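Long-range contact in endoglucanase E (Clostridium thermocellum, PDB 2WAO), which probably removes acetyl groups from plant cell-wall polysaccharides and binds cellulose-type chains in the same active-site cleft, in a domain of a two-enzyme cellulase-esterase: residues R123-C134 against L166-G177. Residues are numbered along the deposited sequence; the frame is centred on the assembly and turned at random.
Sequences RKIEFIGDSITC and LNASANMIAWSG. With BGC (beta-D-glucopyranose), chain B; BGC (beta-D-glucopyranose), chain C; FMT (formic acid), chain D.
Arg123 packs its CB on Ala168 CB at 3.6 Å and reaches back to Leu166, just after helix 158-165. CG is turned away from the carbonyl carbon (chi1 -63°). This turn and the extended chain beyond it lay CD alongside Leu166 O, at 3.2 Å, and carry NH1 on to the same oxygen. NE and CZ lie farther from it. At the tip, NH1 donates to Leu166 O over 2.8 Å. The oxygen lies in the guanidinium plane, but the nitrogen approaches from above the carbonyl plane. The guanidinium also makes a cation-pi contact with Trp333.

Strands 123-129 and 168-174 run parallel, joined by backbone bonds from Ser169 N to Arg123 O through to Trp175 N to Gly129 O. Phe127 N to Asn171 O is nearly straight, at 178°. On one face, Ile125 CD1 meets Ala168 CB and Leu166 CD1, and the Phe127 ring turns its edge to Ala170 CB. Helix 158-165 covers part of this face. On the other, Glu126 OE2 lies 3.7 Å from Ile173 CG1; its carboxylate is held by Arg16, Tyr196 and Tyr251.

Beyond the strands, a formate oxygen, O1, receives a bond from Gly177 N and a weak one from Ser131 N. In the conformer described, a glucose O6 donates to Ser131 OG over 2.6 Å. Ser131, in the Gly-Asp-Ser sequence after the first strand of the parallel sheet, is probably the nucleophile, as in other SGNH hydrolases. The backbone N-H groups of Ser131 and Gly177 converging on one oxygen are consistent with an oxyanion hole, here next to the bound glucan.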
loop_
_atom_site.group_PDB
_atom_site.type_symbol
_atom_site.label_atom_id
_atom_site.label_comp_id
_atom_site.label_asym_id
_atom_site.label_seq_id
_atom_site.Cartn_x
_atom_site.Cartn_y
_atom_site.Cartn_z
ATOM N N ARG A 123 -7.190 -14.400 4.432
ATOM C CA ARG A 123 -7.318 -13.087 5.082
ATOM C C ARG A 123 -6.855 -12.053 4.094
ATOM O O ARG A 123 -5.795 -12.214 3.433
ATOM C CB ARG A 123 -6.464 -13.018 6.350
ATOM C CG ARG A 123 -6.920 -14.044 7.407
ATOM C CD ARG A 123 -5.969 -14.039 8.525
ATOM N NE ARG A 123 -6.478 -14.801 9.677
ATOM C CZ ARG A 123 -5.787 -14.961 10.803
ATOM N NH1 ARG A 123 -4.573 -14.447 10.921
ATOM N NH2 ARG A 123 -6.304 -15.647 11.824
ATOM N N LYS A 124 -7.658 -11.005 3.970
ATOM C CA LYS A 124 -7.430 -9.983 2.941
ATOM C C LYS A 124 -7.710 -8.601 3.540
ATOM O O LYS A 124 -8.743 -8.383 4.213
ATOM C CB LYS A 124 -8.356 -10.175 1.750
ATOM C CG LYS A 124 -8.116 -11.449 0.947
ATOM C CD LYS A 124 -9.260 -11.595 -0.053
ATOM C CE LYS A 124 -8.976 -12.673 -1.082
ATOM N NZ LYS A 124 -9.142 -13.980 -0.408
ATOM N N ILE A 125 -6.827 -7.661 3.231
ATOM C CA ILE A 125 -6.947 -6.268 3.744
ATOM C C ILE A 125 -6.809 -5.335 2.533
ATOM O O ILE A 125 -6.040 -5.639 1.603
ATOM C CB ILE A 125 -5.835 -5.958 4.755
ATOM C CG1 ILE A 125 -5.735 -7.055 5.811
ATOM C CG2 ILE A 125 -6.054 -4.574 5.400
ATOM C CD1 ILE A 125 -4.571 -6.864 6.796
ATOM N N GLU A 126 -7.576 -4.247 2.497
ATOM C CA GLU A 126 -7.301 -3.159 1.547
ATOM C C GLU A 126 -6.940 -1.944 2.399
ATOM O O GLU A 126 -7.664 -1.587 3.344
ATOM C CB GLU A 126 -8.513 -2.839 0.692
ATOM C CG GLU A 126 -8.282 -1.705 -0.324
ATOM C CD GLU A 126 -9.443 -1.583 -1.283
ATOM O OE1 GLU A 126 -10.550 -1.305 -0.821
ATOM O OE2 GLU A 126 -9.247 -1.741 -2.510
ATOM N N PHE A 127 -5.853 -1.278 2.003
ATOM C CA PHE A 127 -5.430 -0.044 2.644
ATOM C C PHE A 127 -5.733 1.072 1.669
ATOM O O PHE A 127 -5.494 0.930 0.435
ATOM C CB PHE A 127 -3.917 -0.093 2.875
ATOM C CG PHE A 127 -3.519 -1.024 3.974
ATOM C CD1 PHE A 127 -3.341 -0.517 5.267
ATOM C CD2 PHE A 127 -3.335 -2.392 3.723
ATOM C CE1 PHE A 127 -3.015 -1.375 6.327
ATOM C CE2 PHE A 127 -2.978 -3.262 4.803
ATOM C CZ PHE A 127 -2.841 -2.721 6.076
ATOM N N ILE A 128 -6.244 2.181 2.191
ATOM C CA ILE A 128 -6.509 3.371 1.340
ATOM C C ILE A 128 -5.780 4.536 1.974
ATOM O O ILE A 128 -6.081 4.898 3.091
ATOM C CB ILE A 128 -8.048 3.666 1.290
ATOM C CG1 ILE A 128 -8.812 2.448 0.769
ATOM C CG2 ILE A 128 -8.365 4.927 0.389
ATOM C CD1 ILE A 128 -10.375 2.584 0.873
ATOM N N GLY A 129 -4.834 5.164 1.273
ATOM C CA GLY A 129 -4.085 6.180 1.966
ATOM C C GLY A 129 -3.237 7.076 1.095
ATOM O O GLY A 129 -3.510 7.218 -0.078
ATOM N N ASP A 130 -2.238 7.695 1.719
ATOM C CA ASP A 130 -1.474 8.772 1.050
ATOM C C ASP A 130 0.010 8.407 1.157
ATOM O O ASP A 130 0.374 7.213 1.058
ATOM C CB ASP A 130 -1.861 10.131 1.681
ATOM C CG ASP A 130 -1.677 10.151 3.258
ATOM O OD1 ASP A 130 -0.846 9.344 3.828
ATOM O OD2 ASP A 130 -2.328 10.989 3.928
ATOM N N SER A 131 0.878 9.392 1.397
ATOM C CA SER A 131 2.323 9.157 1.387
ATOM C C SER A 131 2.752 8.195 2.469
ATOM O O SER A 131 3.697 7.463 2.288
ATOM C CB SER A 131 3.092 10.463 1.592
ATOM O OG SER A 131 2.706 11.425 0.621
ATOM N N ILE A 132 2.044 8.234 3.617
ATOM C CA ILE A 132 2.382 7.420 4.766
ATOM C C ILE A 132 2.191 5.946 4.361
ATOM O O ILE A 132 3.053 5.113 4.626
ATOM C CB ILE A 132 1.507 7.786 5.993
ATOM C CG1 ILE A 132 1.775 9.258 6.407
ATOM C CG2 ILE A 132 1.912 6.851 7.210
ATOM C CD1 ILE A 132 0.673 9.855 7.278
ATOM N N THR A 133 1.098 5.631 3.668
ATOM C CA THR A 133 0.892 4.213 3.275
ATOM C C THR A 133 1.696 3.748 2.089
ATOM O O THR A 133 2.085 2.582 2.004
ATOM C CB THR A 133 -0.589 3.658 3.472
ATOM O OG1 THR A 133 -1.088 2.791 2.425
ATOM C CG2 THR A 133 -1.493 4.564 4.054
ATOM N N CYS A 134 2.078 4.695 1.252
ATOM C CA CYS A 134 3.123 4.488 0.209
ATOM C C CYS A 134 4.529 4.219 0.800
ATOM O O CYS A 134 5.411 3.729 0.081
ATOM C CB CYS A 134 3.189 5.737 -0.703
ATOM S SG CYS A 134 1.739 5.886 -1.786
ATOM N N LEU A 166 -0.402 -10.599 10.223
ATOM C CA LEU A 166 -1.715 -11.267 10.236
ATOM C C LEU A 166 -1.880 -12.422 9.264
ATOM O O LEU A 166 -2.969 -13.016 9.189
ATOM C CB LEU A 166 -2.840 -10.249 9.983
ATOM C CG LEU A 166 -2.945 -9.104 11.002
ATOM C CD1 LEU A 166 -3.796 -7.974 10.434
ATOM C CD2 LEU A 166 -3.473 -9.541 12.347
ATOM N N ASN A 167 -0.847 -12.748 8.500
ATOM C CA ASN A 167 -0.940 -13.759 7.440
ATOM C C ASN A 167 -2.072 -13.439 6.436
ATOM O O ASN A 167 -2.834 -14.317 6.003
ATOM C CB ASN A 167 -1.131 -15.163 8.034
ATOM C CG ASN A 167 -0.823 -16.256 7.029
ATOM O OD1 ASN A 167 0.128 -16.140 6.271
ATOM N ND2 ASN A 167 -1.619 -17.322 7.028
ATOM N N ALA A 168 -2.111 -12.170 6.053
ATOM C CA ALA A 168 -3.130 -11.622 5.178
ATOM C C ALA A 168 -2.495 -11.056 3.921
ATOM O O ALA A 168 -1.357 -10.593 3.934
ATOM C CB ALA A 168 -3.874 -10.539 5.907
ATOM N N SER A 169 -3.207 -11.076 2.820
ATOM C CA SER A 169 -2.714 -10.314 1.663
ATOM C C SER A 169 -3.187 -8.859 1.807
ATOM O O SER A 169 -4.099 -8.553 2.600
ATOM C CB SER A 169 -3.226 -10.958 0.376
ATOM O OG SER A 169 -4.614 -10.905 0.369
ATOM N N ALA A 170 -2.551 -7.951 1.075
ATOM C CA ALA A 170 -2.946 -6.540 1.191
ATOM C C ALA A 170 -2.890 -5.886 -0.177
ATOM O O ALA A 170 -1.964 -6.155 -0.958
ATOM C CB ALA A 170 -2.074 -5.808 2.192
ATOM N N ASN A 171 -3.928 -5.108 -0.495
ATOM C CA ASN A 171 -3.885 -4.188 -1.623
ATOM C C ASN A 171 -3.683 -2.752 -1.055
ATOM O O ASN A 171 -4.407 -2.327 -0.146
ATOM C CB ASN A 171 -5.111 -4.310 -2.524
ATOM C CG ASN A 171 -5.164 -5.649 -3.296
ATOM O OD1 ASN A 171 -4.227 -6.490 -3.237
ATOM N ND2 ASN A 171 -6.256 -5.850 -4.016
ATOM N N MET A 172 -2.679 -2.037 -1.576
ATOM C CA MET A 172 -2.317 -0.717 -1.046
ATOM C C MET A 172 -2.709 0.398 -2.014
ATOM O O MET A 172 -1.944 0.768 -2.925
ATOM C CB MET A 172 -0.822 -0.642 -0.662
ATOM C CG MET A 172 -0.384 -1.652 0.406
ATOM S SD MET A 172 1.417 -1.831 0.593
ATOM C CE MET A 172 1.930 -0.274 1.363
ATOM N N ILE A 173 -3.898 0.941 -1.787
ATOM C CA ILE A 173 -4.472 1.922 -2.696
ATOM C C ILE A 173 -4.104 3.301 -2.164
ATOM O O ILE A 173 -4.863 3.929 -1.414
ATOM C CB ILE A 173 -5.998 1.694 -2.912
ATOM C CG1 ILE A 173 -6.264 0.215 -3.293
ATOM C CG2 ILE A 173 -6.483 2.657 -3.984
ATOM C CD1 ILE A 173 -5.369 -0.311 -4.471
ATOM N N ALA A 174 -2.903 3.754 -2.548
ATOM C CA ALA A 174 -2.314 4.926 -1.874
ATOM C C ALA A 174 -1.574 5.769 -2.897
ATOM O O ALA A 174 -0.992 5.254 -3.842
ATOM C CB ALA A 174 -1.406 4.475 -0.773
ATOM N N TRP A 175 -1.580 7.065 -2.669
ATOM C CA TRP A 175 -1.000 8.024 -3.635
ATOM C C TRP A 175 -0.414 9.156 -2.821
ATOM O O TRP A 175 -1.136 9.792 -2.033
ATOM C CB TRP A 175 -2.128 8.551 -4.535
ATOM C CG TRP A 175 -1.619 9.314 -5.732
ATOM C CD1 TRP A 175 -1.165 10.604 -5.743
ATOM C CD2 TRP A 175 -1.570 8.843 -7.085
ATOM N NE1 TRP A 175 -0.815 10.967 -7.045
ATOM C CE2 TRP A 175 -1.067 9.904 -7.880
ATOM C CE3 TRP A 175 -1.893 7.602 -7.708
ATOM C CZ2 TRP A 175 -0.852 9.772 -9.281
ATOM C CZ3 TRP A 175 -1.691 7.473 -9.098
ATOM C CH2 TRP A 175 -1.192 8.564 -9.872
ATOM N N SER A 176 0.890 9.393 -2.973
ATOM C CA SER A 176 1.585 10.418 -2.169
ATOM C C SER A 176 0.972 11.807 -2.378
ATOM O O SER A 176 0.670 12.190 -3.513
ATOM C CB SER A 176 3.075 10.433 -2.470
ATOM O OG SER A 176 3.726 9.441 -1.706
ATOM N N GLY A 177 0.714 12.504 -1.273
ATOM C CA GLY A 177 0.145 13.865 -1.294
ATOM C C GLY A 177 -1.366 13.967 -1.463
ATOM O O GLY A 177 -1.890 15.070 -1.470
HETATM C C2 BGC B . 6.864 17.369 0.540
HETATM C C3 BGC B . 6.138 17.351 -0.797
HETATM C C4 BGC B . 5.237 16.113 -0.878
HETATM C C5 BGC B . 4.289 16.105 0.343
HETATM C C6 BGC B . 3.256 14.961 0.359
HETATM C C1 BGC B . 5.854 17.266 1.679
HETATM O O2 BGC B . 7.671 18.549 0.623
HETATM O O3 BGC B . 7.096 17.327 -1.863
HETATM O O4 BGC B . 4.527 16.382 -1.982
HETATM O O5 BGC B . 5.079 16.092 1.530
HETATM O O6 BGC B . 3.945 13.724 0.367
HETATM C C2 BGC C . 3.328 15.638 -3.953
HETATM C C3 BGC C . 3.323 14.544 -5.028
HETATM C C4 BGC C . 4.744 14.221 -5.495
HETATM C C5 BGC C . 5.565 13.820 -4.285
HETATM C C6 BGC C . 6.981 13.349 -4.663
HETATM C C1 BGC C . 4.359 15.294 -2.884
HETATM O O2 BGC C . 2.041 15.811 -3.375
HETATM O O3 BGC C . 2.455 14.891 -6.089
HETATM O O4 BGC C . 4.711 13.116 -6.376
HETATM O O5 BGC C . 5.603 14.989 -3.485
HETATM O O6 BGC C . 7.830 14.450 -4.849
HETATM C C FMT D . 0.384 12.328 2.814
HETATM O O1 FMT D . 0.997 12.714 1.808
HETATM O O2 FMT D . 0.861 12.020 3.915
HETATM O O HOH W 1 -4.946 -16.150 5.521
#